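PDB 1EWQ: DNA mismatch repair protein MutS from Thermus aquaticus, which binds mismatched DNA, probably as the recognition step of DNA mismatch repair, and has a weak ATPase activity. Local coordinates for residues 398-412 and 491-503. Numbering follows the deposited sequence.
Sequences GLIREGYDPDLDALR and LEALIRRREEEVF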
loop_
_atom_site.group_PDB
_atom_site.type_symbol
_atom_site.label_atom_id
_atom_site.label_comp_id
_atom_site.label_asym_id
_atom_site.label_seq_id
_atom_site.Cartn_x
_atom_site.Cartn_y
_atom_site.Cartn_z
ATOM N N GLY C 398 30.263 -22.488 18.867
ATOM C CA GLY C 398 30.035 -22.856 20.248
ATOM C C GLY C 398 28.898 -22.145 20.955
ATOM O O GLY C 398 28.964 -20.952 21.254
ATOM N N LEU C 399 27.844 -22.897 21.223
ATOM C CA LEU C 399 26.692 -22.366 21.916
ATOM C C LEU C 399 27.058 -22.482 23.391
ATOM O O LEU C 399 26.923 -21.533 24.161
ATOM C CB LEU C 399 25.473 -23.234 21.616
ATOM C CG LEU C 399 24.060 -22.694 21.824
ATOM C CD1 LEU C 399 23.133 -23.874 21.951
ATOM C CD2 LEU C 399 23.972 -21.820 23.070
ATOM N N ILE C 400 27.550 -23.664 23.756
ATOM C CA ILE C 400 27.932 -23.985 25.125
ATOM C C ILE C 400 29.377 -23.616 25.408
ATOM O O ILE C 400 30.251 -23.830 24.575
ATOM C CB ILE C 400 27.731 -25.496 25.392
ATOM C CG1 ILE C 400 26.271 -25.875 25.118
ATOM C CG2 ILE C 400 28.111 -25.843 26.829
ATOM C CD1 ILE C 400 25.263 -25.119 25.973
ATOM N N ARG C 401 29.630 -23.074 26.594
ATOM C CA ARG C 401 30.982 -22.665 26.969
ATOM C C ARG C 401 31.899 -23.798 27.408
ATOM O O ARG C 401 31.450 -24.820 27.935
ATOM C CB ARG C 401 30.925 -21.625 28.081
ATOM C CG ARG C 401 30.099 -20.429 27.707
ATOM C CD ARG C 401 30.526 -19.207 28.472
ATOM N NE ARG C 401 30.523 -19.431 29.910
ATOM C CZ ARG C 401 30.691 -18.456 30.793
ATOM N NH1 ARG C 401 30.873 -17.209 30.363
ATOM N NH2 ARG C 401 30.669 -18.718 32.096
ATOM N N GLU C 402 33.196 -23.600 27.194
ATOM C CA GLU C 402 34.184 -24.595 27.570
ATOM C C GLU C 402 34.173 -24.850 29.068
ATOM O O GLU C 402 34.075 -23.921 29.876
ATOM C CB GLU C 402 35.576 -24.154 27.123
ATOM C CG GLU C 402 35.811 -24.359 25.638
ATOM C CD GLU C 402 37.131 -23.790 25.169
ATOM O OE1 GLU C 402 38.178 -24.156 25.756
ATOM O OE2 GLU C 402 37.120 -22.980 24.210
ATOM N N GLY C 403 34.261 -26.128 29.425
ATOM C CA GLY C 403 34.263 -26.511 30.825
ATOM C C GLY C 403 32.889 -26.776 31.418
ATOM O O GLY C 403 32.782 -27.145 32.588
ATOM N N TYR C 404 31.831 -26.600 30.633
ATOM C CA TYR C 404 30.491 -26.833 31.155
ATOM C C TYR C 404 30.138 -28.318 31.129
ATOM O O TYR C 404 29.804 -28.907 32.160
ATOM C CB TYR C 404 29.446 -26.049 30.350
ATOM C CG TYR C 404 28.048 -26.178 30.915
ATOM C CD1 TYR C 404 27.685 -25.523 32.093
ATOM C CD2 TYR C 404 27.112 -27.015 30.317
ATOM C CE1 TYR C 404 26.426 -25.702 32.660
ATOM C CE2 TYR C 404 25.854 -27.205 30.878
ATOM C CZ TYR C 404 25.519 -26.547 32.046
ATOM O OH TYR C 404 24.279 -26.751 32.597
ATOM N N ASP C 405 30.206 -28.916 29.946
ATOM C CA ASP C 405 29.882 -30.328 29.787
ATOM C C ASP C 405 31.133 -31.125 29.424
ATOM O O ASP C 405 31.694 -30.953 28.344
ATOM C CB ASP C 405 28.820 -30.487 28.706
ATOM C CG ASP C 405 28.425 -31.930 28.484
ATOM O OD1 ASP C 405 28.798 -32.492 27.435
ATOM O OD2 ASP C 405 27.740 -32.502 29.360
ATOM N N PRO C 406 31.576 -32.021 30.325
ATOM C CA PRO C 406 32.770 -32.849 30.111
ATOM C C PRO C 406 32.798 -33.650 28.812
ATOM O O PRO C 406 33.833 -33.725 28.153
ATOM C CB PRO C 406 32.816 -33.728 31.365
ATOM C CG PRO C 406 31.379 -33.798 31.797
ATOM C CD PRO C 406 30.878 -32.400 31.567
ATOM N N ASP C 407 31.669 -34.245 28.443
ATOM C CA ASP C 407 31.574 -35.020 27.205
ATOM C C ASP C 407 31.993 -34.103 26.048
ATOM O O ASP C 407 32.855 -34.458 25.232
ATOM C CB ASP C 407 30.127 -35.490 27.000
ATOM C CG ASP C 407 29.983 -36.525 25.882
ATOM O OD1 ASP C 407 30.645 -36.379 24.829
ATOM O OD2 ASP C 407 29.188 -37.480 26.057
ATOM N N LEU C 408 31.383 -32.916 26.003
ATOM C CA LEU C 408 31.659 -31.907 24.976
ATOM C C LEU C 408 33.108 -31.410 25.000
ATOM O O LEU C 408 33.753 -31.299 23.955
ATOM C CB LEU C 408 30.701 -30.717 25.140
ATOM C CG LEU C 408 30.829 -29.506 24.204
ATOM C CD1 LEU C 408 30.735 -29.941 22.742
ATOM C CD2 LEU C 408 29.718 -28.503 24.534
ATOM N N ASP C 409 33.621 -31.109 26.189
ATOM C CA ASP C 409 34.997 -30.635 26.302
ATOM C C ASP C 409 35.991 -31.708 25.851
ATOM O O ASP C 409 37.012 -31.402 25.234
ATOM C CB ASP C 409 35.291 -30.210 27.738
ATOM C CG ASP C 409 34.554 -28.947 28.120
ATOM O OD1 ASP C 409 34.716 -27.937 27.413
ATOM O OD2 ASP C 409 33.816 -28.957 29.116
ATOM N N ALA C 410 35.693 -32.964 26.160
ATOM C CA ALA C 410 36.566 -34.054 25.750
ATOM C C ALA C 410 36.569 -34.040 24.226
ATOM O O ALA C 410 37.615 -34.170 23.595
ATOM C CB ALA C 410 36.027 -35.395 26.264
ATOM N N LEU C 411 35.381 -33.859 23.651
ATOM C CA LEU C 411 35.215 -33.831 22.208
ATOM C C LEU C 411 35.939 -32.659 21.549
ATOM O O LEU C 411 36.578 -32.830 20.509
ATOM C CB LEU C 411 33.727 -33.796 21.853
ATOM C CG LEU C 411 32.910 -35.056 22.163
ATOM C CD1 LEU C 411 31.432 -34.777 21.937
ATOM C CD2 LEU C 411 33.372 -36.209 21.275
ATOM N N ARG C 412 35.838 -31.473 22.146
ATOM C CA ARG C 412 36.497 -30.290 21.590
ATOM C C ARG C 412 38.015 -30.406 21.687
ATOM O O ARG C 412 38.737 -30.029 20.765
ATOM C CB ARG C 412 36.044 -29.017 22.310
ATOM C CG ARG C 412 34.599 -28.593 22.051
ATOM C CD ARG C 412 34.546 -27.086 21.773
ATOM N NE ARG C 412 33.226 -26.488 21.965
ATOM C CZ ARG C 412 32.624 -26.364 23.144
ATOM N NH1 ARG C 412 33.220 -26.802 24.248
ATOM N NH2 ARG C 412 31.428 -25.790 23.221
ATOM N N LEU C 491 34.861 -36.313 15.073
ATOM C CA LEU C 491 34.770 -35.442 16.228
ATOM C C LEU C 491 33.741 -34.349 15.979
ATOM O O LEU C 491 32.863 -34.118 16.802
ATOM C CB LEU C 491 36.131 -34.823 16.537
ATOM C CG LEU C 491 37.153 -35.825 17.066
ATOM C CD1 LEU C 491 38.466 -35.129 17.372
ATOM C CD2 LEU C 491 36.593 -36.484 18.319
ATOM N N GLU C 492 33.844 -33.692 14.831
ATOM C CA GLU C 492 32.919 -32.626 14.483
ATOM C C GLU C 492 31.469 -33.099 14.531
ATOM O O GLU C 492 30.594 -32.383 15.013
ATOM C CB GLU C 492 33.274 -32.060 13.100
ATOM C CG GLU C 492 34.524 -31.175 13.132
ATOM C CD GLU C 492 35.002 -30.725 11.756
ATOM O OE1 GLU C 492 34.238 -30.825 10.774
ATOM O OE2 GLU C 492 36.149 -30.254 11.662
ATOM N N ALA C 493 31.218 -34.309 14.044
ATOM C CA ALA C 493 29.868 -34.862 14.053
ATOM C C ALA C 493 29.400 -35.142 15.485
ATOM O O ALA C 493 28.236 -34.912 15.825
ATOM C CB ALA C 493 29.822 -36.135 13.230
ATOM N N LEU C 494 30.305 -35.640 16.322
ATOM C CA LEU C 494 29.963 -35.931 17.706
ATOM C C LEU C 494 29.740 -34.645 18.478
ATOM O O LEU C 494 28.884 -34.584 19.360
ATOM C CB LEU C 494 31.066 -36.742 18.390
ATOM C CG LEU C 494 31.088 -38.251 18.147
ATOM C CD1 LEU C 494 32.099 -38.884 19.091
ATOM C CD2 LEU C 494 29.703 -38.849 18.391
ATOM N N ILE C 495 30.518 -33.620 18.150
ATOM C CA ILE C 495 30.389 -32.339 18.829
ATOM C C ILE C 495 29.017 -31.705 18.570
ATOM O O ILE C 495 28.375 -31.217 19.500
ATOM C CB ILE C 495 31.508 -31.381 18.401
ATOM C CG1 ILE C 495 32.851 -31.901 18.926
ATOM C CG2 ILE C 495 31.231 -29.982 18.932
ATOM C CD1 ILE C 495 34.054 -31.111 18.452
ATOM N N ARG C 496 28.555 -31.720 17.321
ATOM C CA ARG C 496 27.244 -31.149 17.018
ATOM C C ARG C 496 26.169 -31.866 17.827
ATOM O O ARG C 496 25.247 -31.235 18.333
ATOM C CB ARG C 496 26.902 -31.266 15.531
ATOM C CG ARG C 496 27.688 -30.344 14.619
ATOM C CD ARG C 496 27.156 -30.423 13.191
ATOM N NE ARG C 496 28.236 -30.484 12.211
ATOM C CZ ARG C 496 28.925 -31.583 11.917
ATOM N NH1 ARG C 496 28.648 -32.728 12.521
ATOM N NH2 ARG C 496 29.897 -31.534 11.020
ATOM N N ARG C 497 26.296 -33.186 17.944
ATOM C CA ARG C 497 25.333 -33.982 18.697
ATOM C C ARG C 497 25.296 -33.593 20.164
ATOM O O ARG C 497 24.281 -33.108 20.662
ATOM C CB ARG C 497 25.646 -35.480 18.607
ATOM C CG ARG C 497 24.636 -36.301 19.406
ATOM C CD ARG C 497 24.860 -37.797 19.370
ATOM N NE ARG C 497 23.703 -38.480 19.950
ATOM C CZ ARG C 497 23.572 -39.801 20.054
ATOM N NH1 ARG C 497 24.538 -40.599 19.618
ATOM N NH2 ARG C 497 22.467 -40.326 20.576
ATOM N N ARG C 498 26.406 -33.828 20.856
ATOM C CA ARG C 498 26.514 -33.510 22.275
ATOM C C ARG C 498 26.101 -32.074 22.580
ATOM O O ARG C 498 25.409 -31.820 23.562
ATOM C CB ARG C 498 27.951 -33.740 22.757
ATOM C CG ARG C 498 28.298 -33.076 24.092
ATOM C CD ARG C 498 27.881 -33.903 25.309
ATOM N NE ARG C 498 26.456 -34.206 25.370
ATOM C CZ ARG C 498 25.739 -34.200 26.491
ATOM N NH1 ARG C 498 26.308 -33.904 27.647
ATOM N NH2 ARG C 498 24.451 -34.498 26.456
ATOM N N GLU C 499 26.523 -31.137 21.739
ATOM C CA GLU C 499 26.187 -29.740 21.975
ATOM C C GLU C 499 24.686 -29.477 21.856
ATOM O O GLU C 499 24.147 -28.652 22.584
ATOM C CB GLU C 499 26.975 -28.831 21.031
ATOM C CG GLU C 499 26.841 -27.355 21.381
ATOM C CD GLU C 499 27.940 -26.510 20.772
ATOM O OE1 GLU C 499 28.281 -26.746 19.590
ATOM O OE2 GLU C 499 28.451 -25.604 21.470
ATOM N N GLU C 500 24.008 -30.171 20.948
ATOM C CA GLU C 500 22.571 -29.988 20.828
ATOM C C GLU C 500 21.916 -30.614 22.061
ATOM O O GLU C 500 20.941 -30.081 22.595
ATOM C CB GLU C 500 22.015 -30.657 19.571
ATOM C CG GLU C 500 20.560 -30.269 19.306
ATOM C CD GLU C 500 19.954 -30.977 18.110
ATOM O OE1 GLU C 500 19.507 -32.137 18.267
ATOM O OE2 GLU C 500 19.922 -30.378 17.010
ATOM N N GLU C 501 22.457 -31.749 22.511
ATOM C CA GLU C 501 21.919 -32.427 23.690
ATOM C C GLU C 501 22.029 -31.498 24.903
ATOM O O GLU C 501 21.098 -31.391 25.697
ATOM C CB GLU C 501 22.681 -33.733 23.984
ATOM C CG GLU C 501 22.735 -34.731 22.826
ATOM C CD GLU C 501 23.439 -36.045 23.191
ATOM O OE1 GLU C 501 24.448 -36.015 23.928
ATOM O OE2 GLU C 501 22.987 -37.110 22.725
ATOM N N VAL C 502 23.166 -30.826 25.042
ATOM C CA VAL C 502 23.364 -29.918 26.166
ATOM C C VAL C 502 22.408 -28.734 26.073
ATOM O O VAL C 502 21.848 -28.304 27.078
ATOM C CB VAL C 502 24.813 -29.408 26.228
ATOM C CG1 VAL C 502 24.964 -28.399 27.354
ATOM C CG2 VAL C 502 25.764 -30.587 26.452
ATOM N N PHE C 503 22.218 -28.211 24.865
ATOM C CA PHE C 503 21.295 -27.096 24.679
ATOM C C PHE C 503 19.919 -27.509 25.184
ATOM O O PHE C 503 19.296 -26.788 25.962
ATOM C CB PHE C 503 21.185 -26.706 23.205
ATOM C CG PHE C 503 19.998 -25.841 22.905
ATOM C CD1 PHE C 503 19.921 -24.543 23.401
ATOM C CD2 PHE C 503 18.923 -26.341 22.174
ATOM C CE1 PHE C 503 18.785 -23.755 23.178
ATOM C CE2 PHE C 503 17.787 -25.564 21.947
ATOM C CZ PHE C 503 17.719 -24.264 22.453
#
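Glu499 OE2 accepts two consecutive backbone amides of the loop before helix 406-433: Leu399 N at 2.8 Å, from above the carboxylate plane, and Ile400 N at 3.1 Å, on the anti side, the straighter of the two at 164°. Both come from the same face. With CG anti to the backbone N (chi1 -171°) and the chain extended beyond it, Glu499 carries its carboxylate from the helix into the loop. Arg412 NH2 adds a weak bond and salt bridge to the same oxygen at 3.5 Å. Apolar contacts lie next to this buried acid: Leu399 CD1 meets Phe503 CD1 at 3.6 Å, and Val502 CG1 touches Ile400 and the edge of the Tyr404 ring. Further along, OD2 of Asp405, N-cap of the helix, forms a salt bridge to Arg498 NH1 at 2.6 Å, at the guanidinium edge; Arg498 NH2 bonds Glu501 OE1 at 2.9 Å and also pairs with Glu505. An alanine in place of Arg498 would probably leave Asp405 without its cation across the contact, Glu501 with Arg497 alone of its two arginines, and a gap beside Leu408 CB. Leu411 is a knob among Leu491, Leu494, Ile495 and Arg498, where the axes of segments 406-412 and 491-503 run nearly antiparallel (157°) and approach to 9.4 Å. The contact joins the long helices 406-433 and 479-511 within MutS domain III; two amides and the weak Arg412 bond would probably stabilise the buried Glu499 carboxylate in its charged form.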